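Long-range contact in DNA replication and repair protein RecF (Caldanaerobacter subterraneus subsp. tengcongensis, PDB 5Z69), which binds ATP, probably binds single-stranded DNA, and serves as a recombination mediator in the RecFOR pathway of DNA repair: residues 190-201 against 243-254. Numbering follows the deposited sequence.
Sequences DEKLAEYGARII and ENLIREKLKNRL
L250 and A198 interlock as knobs into holes where segment 190-201 of helix 186-222 packs on segment 243-254 of helix 243-256 in this RecF/RecN/SMC-type protein, the segment axes approaching to 8.2 Å with directions 137° apart. L250 enters the hole formed by A194, G197, A198 and I201; its CD1 lies 3.5 Å from A198 N, against backbone that G197 leaves bare, and meets I201 CD1 tip to tip at 3.8 Å. A198 answers among E243, I246, R247 and L250. A194 brings its CB to 3.5 Å from R247 O; with G197 and A198 it presents a small-residue surface consistent with the close axes.

Along one margin E195 and R247 run side by side, each with CG anti to the backbone N (chi1 173° in E195). R247 lays one guanidinium face over E195 CB, while E195 OE1 forms a salt bridge with R247 NH1 at 3.0 Å, carboxylate and guanidinium planes 87° apart. E195 OE2 makes a long salt bridge, 3.6 Å, with R199 NH2, completing a network. With an alanine in place of E195, both arginines would probably lose this carboxylate and the R247 guanidinium would be freer to swing.

At the other end L254 CD1 packs on the D190 backbone, while D190 OD2 forms a salt bridge with R169 of helix 153-177, whose T165 and R169 also touch L193. Back beside R247, a water donates to E195 O at 2.7 Å.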
loop_
_atom_site.group_PDB
_atom_site.type_symbol
_atom_site.label_atom_id
_atom_site.label_comp_id
_atom_site.label_asym_id
_atom_site.label_seq_id
_atom_site.Cartn_x
_atom_site.Cartn_y
_atom_site.Cartn_z
ATOM N N ASP A 190 17.469 4.435 -16.368
ATOM C CA ASP A 190 16.341 3.604 -15.996
ATOM C C ASP A 190 16.790 2.178 -15.738
ATOM O O ASP A 190 16.405 1.557 -14.734
ATOM C CB ASP A 190 15.269 3.611 -17.099
ATOM C CG ASP A 190 14.380 4.852 -17.065
ATOM O OD1 ASP A 190 13.490 4.954 -17.934
ATOM O OD2 ASP A 190 14.561 5.718 -16.178
ATOM N N GLU A 191 17.592 1.657 -16.665
ATOM C CA GLU A 191 18.109 0.300 -16.569
ATOM C C GLU A 191 18.884 0.131 -15.270
ATOM O O GLU A 191 18.728 -0.866 -14.570
ATOM C CB GLU A 191 19.006 -0.018 -17.768
ATOM C CG GLU A 191 18.318 0.177 -19.121
ATOM C CD GLU A 191 19.228 -0.117 -20.310
ATOM O OE1 GLU A 191 18.812 -0.896 -21.198
ATOM O OE2 GLU A 191 20.349 0.435 -20.364
ATOM N N LYS A 192 19.694 1.132 -14.946
ATOM C CA LYS A 192 20.560 1.065 -13.769
ATOM C C LYS A 192 19.723 1.103 -12.493
ATOM O O LYS A 192 19.960 0.326 -11.563
ATOM C CB LYS A 192 21.583 2.209 -13.771
ATOM C CG LYS A 192 22.677 2.029 -12.700
ATOM C CD LYS A 192 23.749 3.086 -12.784
ATOM C CE LYS A 192 24.781 2.901 -11.664
ATOM N NZ LYS A 192 25.986 3.721 -11.899
ATOM N N LEU A 193 18.732 1.991 -12.458
ATOM C CA LEU A 193 17.854 2.102 -11.291
ATOM C C LEU A 193 17.088 0.817 -11.028
ATOM O O LEU A 193 16.793 0.493 -9.877
ATOM C CB LEU A 193 16.853 3.252 -11.458
ATOM C CG LEU A 193 17.393 4.671 -11.284
ATOM C CD1 LEU A 193 16.301 5.684 -11.606
ATOM C CD2 LEU A 193 17.958 4.907 -9.876
ATOM N N ALA A 194 16.747 0.099 -12.095
ATOM C CA ALA A 194 15.956 -1.117 -11.962
ATOM C C ALA A 194 16.831 -2.244 -11.418
ATOM O O ALA A 194 16.415 -3.034 -10.565
ATOM C CB ALA A 194 15.327 -1.506 -13.317
ATOM N N GLU A 195 18.061 -2.306 -11.908
ATOM C CA GLU A 195 19.001 -3.291 -11.401
ATOM C C GLU A 195 19.283 -3.078 -9.920
ATOM O O GLU A 195 19.204 -4.017 -9.128
ATOM C CB GLU A 195 20.299 -3.250 -12.188
ATOM C CG GLU A 195 21.385 -4.133 -11.597
ATOM C CD GLU A 195 22.721 -3.877 -12.245
ATOM O OE1 GLU A 195 22.951 -4.407 -13.351
ATOM O OE2 GLU A 195 23.536 -3.134 -11.658
ATOM N N TYR A 196 19.609 -1.847 -9.538
ATOM C CA TYR A 196 19.932 -1.581 -8.139
ATOM C C TYR A 196 18.680 -1.622 -7.282
ATOM O O TYR A 196 18.710 -2.122 -6.160
ATOM C CB TYR A 196 20.649 -0.240 -7.994
ATOM C CG TYR A 196 22.133 -0.350 -8.281
ATOM C CD1 TYR A 196 23.056 -0.407 -7.251
ATOM C CD2 TYR A 196 22.600 -0.434 -9.587
ATOM C CE1 TYR A 196 24.409 -0.517 -7.513
ATOM C CE2 TYR A 196 23.937 -0.542 -9.862
ATOM C CZ TYR A 196 24.843 -0.582 -8.820
ATOM O OH TYR A 196 26.181 -0.696 -9.102
ATOM N N GLY A 197 17.569 -1.127 -7.823
ATOM C CA GLY A 197 16.297 -1.202 -7.125
ATOM C C GLY A 197 15.876 -2.627 -6.807
ATOM O O GLY A 197 15.344 -2.914 -5.731
ATOM N N ALA A 198 16.120 -3.535 -7.740
ATOM C CA ALA A 198 15.754 -4.929 -7.529
ATOM C C ALA A 198 16.600 -5.561 -6.411
ATOM O O ALA A 198 16.087 -6.276 -5.537
ATOM C CB ALA A 198 15.898 -5.736 -8.848
ATOM N N ARG A 199 17.900 -5.318 -6.431
ATOM C CA ARG A 199 18.741 -5.834 -5.343
ATOM C C ARG A 199 18.284 -5.326 -3.975
ATOM O O ARG A 199 18.243 -6.071 -3.000
ATOM C CB ARG A 199 20.187 -5.466 -5.587
ATOM C CG ARG A 199 20.802 -6.282 -6.682
ATOM C CD ARG A 199 22.286 -6.400 -6.462
ATOM N NE ARG A 199 22.954 -5.136 -6.721
ATOM C CZ ARG A 199 23.407 -4.782 -7.914
ATOM N NH1 ARG A 199 23.247 -5.603 -8.943
ATOM N NH2 ARG A 199 24.020 -3.615 -8.081
ATOM N N ILE A 200 17.893 -4.062 -3.924
ATOM C CA ILE A 200 17.459 -3.436 -2.684
ATOM C C ILE A 200 16.128 -4.029 -2.201
ATOM O O ILE A 200 15.967 -4.342 -1.017
ATOM C CB ILE A 200 17.359 -1.912 -2.891
ATOM C CG1 ILE A 200 18.763 -1.282 -2.775
ATOM C CG2 ILE A 200 16.392 -1.260 -1.903
ATOM C CD1 ILE A 200 18.883 0.048 -3.506
ATOM N N ILE A 201 15.180 -4.186 -3.120
ATOM C CA ILE A 201 13.903 -4.805 -2.770
ATOM C C ILE A 201 14.136 -6.202 -2.212
ATOM O O ILE A 201 13.575 -6.572 -1.178
ATOM C CB ILE A 201 12.959 -4.866 -3.991
ATOM C CG1 ILE A 201 12.375 -3.479 -4.245
ATOM C CG2 ILE A 201 11.846 -5.905 -3.777
ATOM C CD1 ILE A 201 11.875 -3.273 -5.658
ATOM N N GLU A 243 14.707 -12.106 -9.003
ATOM C CA GLU A 243 15.232 -10.760 -9.102
ATOM C C GLU A 243 15.088 -10.264 -10.530
ATOM O O GLU A 243 14.931 -9.067 -10.782
ATOM C CB GLU A 243 16.697 -10.737 -8.658
ATOM C CG GLU A 243 17.247 -9.352 -8.398
ATOM C CD GLU A 243 18.621 -9.396 -7.738
ATOM O OE1 GLU A 243 19.543 -8.712 -8.227
ATOM O OE2 GLU A 243 18.767 -10.118 -6.729
ATOM N N ASN A 244 15.155 -11.205 -11.462
ATOM C CA ASN A 244 14.909 -10.923 -12.868
ATOM C C ASN A 244 13.557 -10.244 -13.103
ATOM O O ASN A 244 13.466 -9.206 -13.770
ATOM C CB ASN A 244 14.966 -12.219 -13.666
ATOM C CG ASN A 244 15.687 -12.054 -14.967
ATOM O OD1 ASN A 244 16.554 -11.188 -15.095
ATOM N ND2 ASN A 244 15.342 -12.883 -15.950
ATOM N N LEU A 245 12.518 -10.850 -12.541
ATOM C CA LEU A 245 11.145 -10.374 -12.695
ATOM C C LEU A 245 10.996 -8.958 -12.145
ATOM O O LEU A 245 10.404 -8.090 -12.794
ATOM C CB LEU A 245 10.180 -11.333 -11.991
ATOM C CG LEU A 245 8.667 -11.152 -12.140
ATOM C CD1 LEU A 245 8.232 -11.299 -13.585
ATOM C CD2 LEU A 245 7.952 -12.174 -11.269
ATOM N N ILE A 246 11.556 -8.724 -10.959
ATOM C CA ILE A 246 11.461 -7.421 -10.303
ATOM C C ILE A 246 12.157 -6.348 -11.121
ATOM O O ILE A 246 11.653 -5.237 -11.277
ATOM C CB ILE A 246 12.063 -7.456 -8.895
ATOM C CG1 ILE A 246 11.253 -8.402 -8.002
ATOM C CG2 ILE A 246 12.090 -6.056 -8.300
ATOM C CD1 ILE A 246 12.067 -8.968 -6.843
ATOM N N ARG A 247 13.319 -6.687 -11.657
ATOM C CA ARG A 247 14.035 -5.775 -12.531
ATOM C C ARG A 247 13.159 -5.328 -13.703
ATOM O O ARG A 247 13.054 -4.141 -14.002
ATOM C CB ARG A 247 15.288 -6.451 -13.047
ATOM C CG ARG A 247 16.351 -5.518 -13.538
ATOM C CD ARG A 247 17.690 -6.234 -13.535
ATOM N NE ARG A 247 18.657 -5.549 -14.383
ATOM C CZ ARG A 247 19.937 -5.896 -14.485
ATOM N NH1 ARG A 247 20.750 -5.214 -15.282
ATOM N NH2 ARG A 247 20.403 -6.922 -13.787
ATOM N N GLU A 248 12.539 -6.290 -14.372
ATOM C CA GLU A 248 11.718 -5.983 -15.541
ATOM C C GLU A 248 10.518 -5.118 -15.174
ATOM O O GLU A 248 10.200 -4.167 -15.880
ATOM C CB GLU A 248 11.251 -7.268 -16.226
ATOM C CG GLU A 248 11.775 -7.429 -17.645
ATOM C CD GLU A 248 11.555 -6.194 -18.501
ATOM O OE1 GLU A 248 12.506 -5.396 -18.655
ATOM O OE2 GLU A 248 10.435 -6.021 -19.023
ATOM N N LYS A 249 9.861 -5.442 -14.065
ATOM C CA LYS A 249 8.719 -4.651 -13.625
ATOM C C LYS A 249 9.116 -3.206 -13.310
ATOM O O LYS A 249 8.434 -2.269 -13.738
ATOM C CB LYS A 249 8.048 -5.312 -12.414
ATOM C CG LYS A 249 7.391 -6.667 -12.759
ATOM C CD LYS A 249 6.426 -7.174 -11.680
ATOM C CE LYS A 249 4.965 -6.824 -12.002
ATOM N NZ LYS A 249 4.216 -6.295 -10.798
ATOM N N LEU A 250 10.232 -3.032 -12.596
ATOM C CA LEU A 250 10.730 -1.708 -12.233
ATOM C C LEU A 250 11.054 -0.901 -13.472
ATOM O O LEU A 250 10.708 0.274 -13.563
ATOM C CB LEU A 250 11.987 -1.807 -11.335
ATOM C CG LEU A 250 11.810 -2.308 -9.898
ATOM C CD1 LEU A 250 13.167 -2.373 -9.160
ATOM C CD2 LEU A 250 10.818 -1.438 -9.129
ATOM N N LYS A 251 11.739 -1.540 -14.416
ATOM C CA LYS A 251 12.072 -0.915 -15.684
ATOM C C LYS A 251 10.792 -0.547 -16.491
ATOM O O LYS A 251 10.709 0.529 -17.085
ATOM C CB LYS A 251 12.979 -1.850 -16.484
ATOM C CG LYS A 251 13.329 -1.374 -17.885
ATOM C CD LYS A 251 14.389 -0.295 -17.859
ATOM C CE LYS A 251 14.696 0.215 -19.265
ATOM N NZ LYS A 251 13.632 1.120 -19.784
ATOM N N ASN A 252 9.796 -1.426 -16.506
ATOM C CA ASN A 252 8.544 -1.109 -17.215
ATOM C C ASN A 252 7.840 0.090 -16.586
ATOM O O ASN A 252 7.344 0.987 -17.271
ATOM C CB ASN A 252 7.589 -2.305 -17.219
ATOM C CG ASN A 252 8.140 -3.496 -17.985
ATOM O OD1 ASN A 252 7.713 -4.631 -17.770
ATOM N ND2 ASN A 252 9.100 -3.246 -18.874
ATOM N N ARG A 253 7.805 0.092 -15.262
ATOM C CA ARG A 253 7.186 1.167 -14.527
ATOM C C ARG A 253 7.901 2.498 -14.730
ATOM O O ARG A 253 7.236 3.515 -14.847
ATOM C CB ARG A 253 7.110 0.788 -13.050
ATOM C CG ARG A 253 6.196 -0.388 -12.838
ATOM C CD ARG A 253 6.222 -0.950 -11.437
ATOM N NE ARG A 253 5.121 -1.893 -11.285
ATOM C CZ ARG A 253 4.317 -1.948 -10.232
ATOM N NH1 ARG A 253 4.510 -1.129 -9.206
ATOM N NH2 ARG A 253 3.326 -2.835 -10.205
ATOM N N LEU A 254 9.235 2.496 -14.781
ATOM C CA LEU A 254 9.998 3.724 -15.021
ATOM C C LEU A 254 9.619 4.328 -16.370
ATOM O O LEU A 254 9.401 5.543 -16.502
ATOM C CB LEU A 254 11.518 3.455 -14.997
ATOM C CG LEU A 254 12.158 3.011 -13.689
ATOM C CD1 LEU A 254 13.592 2.555 -13.873
ATOM C CD2 LEU A 254 12.101 4.187 -12.758
HETATM O O HOH W 1 19.159 -6.721 -9.537
#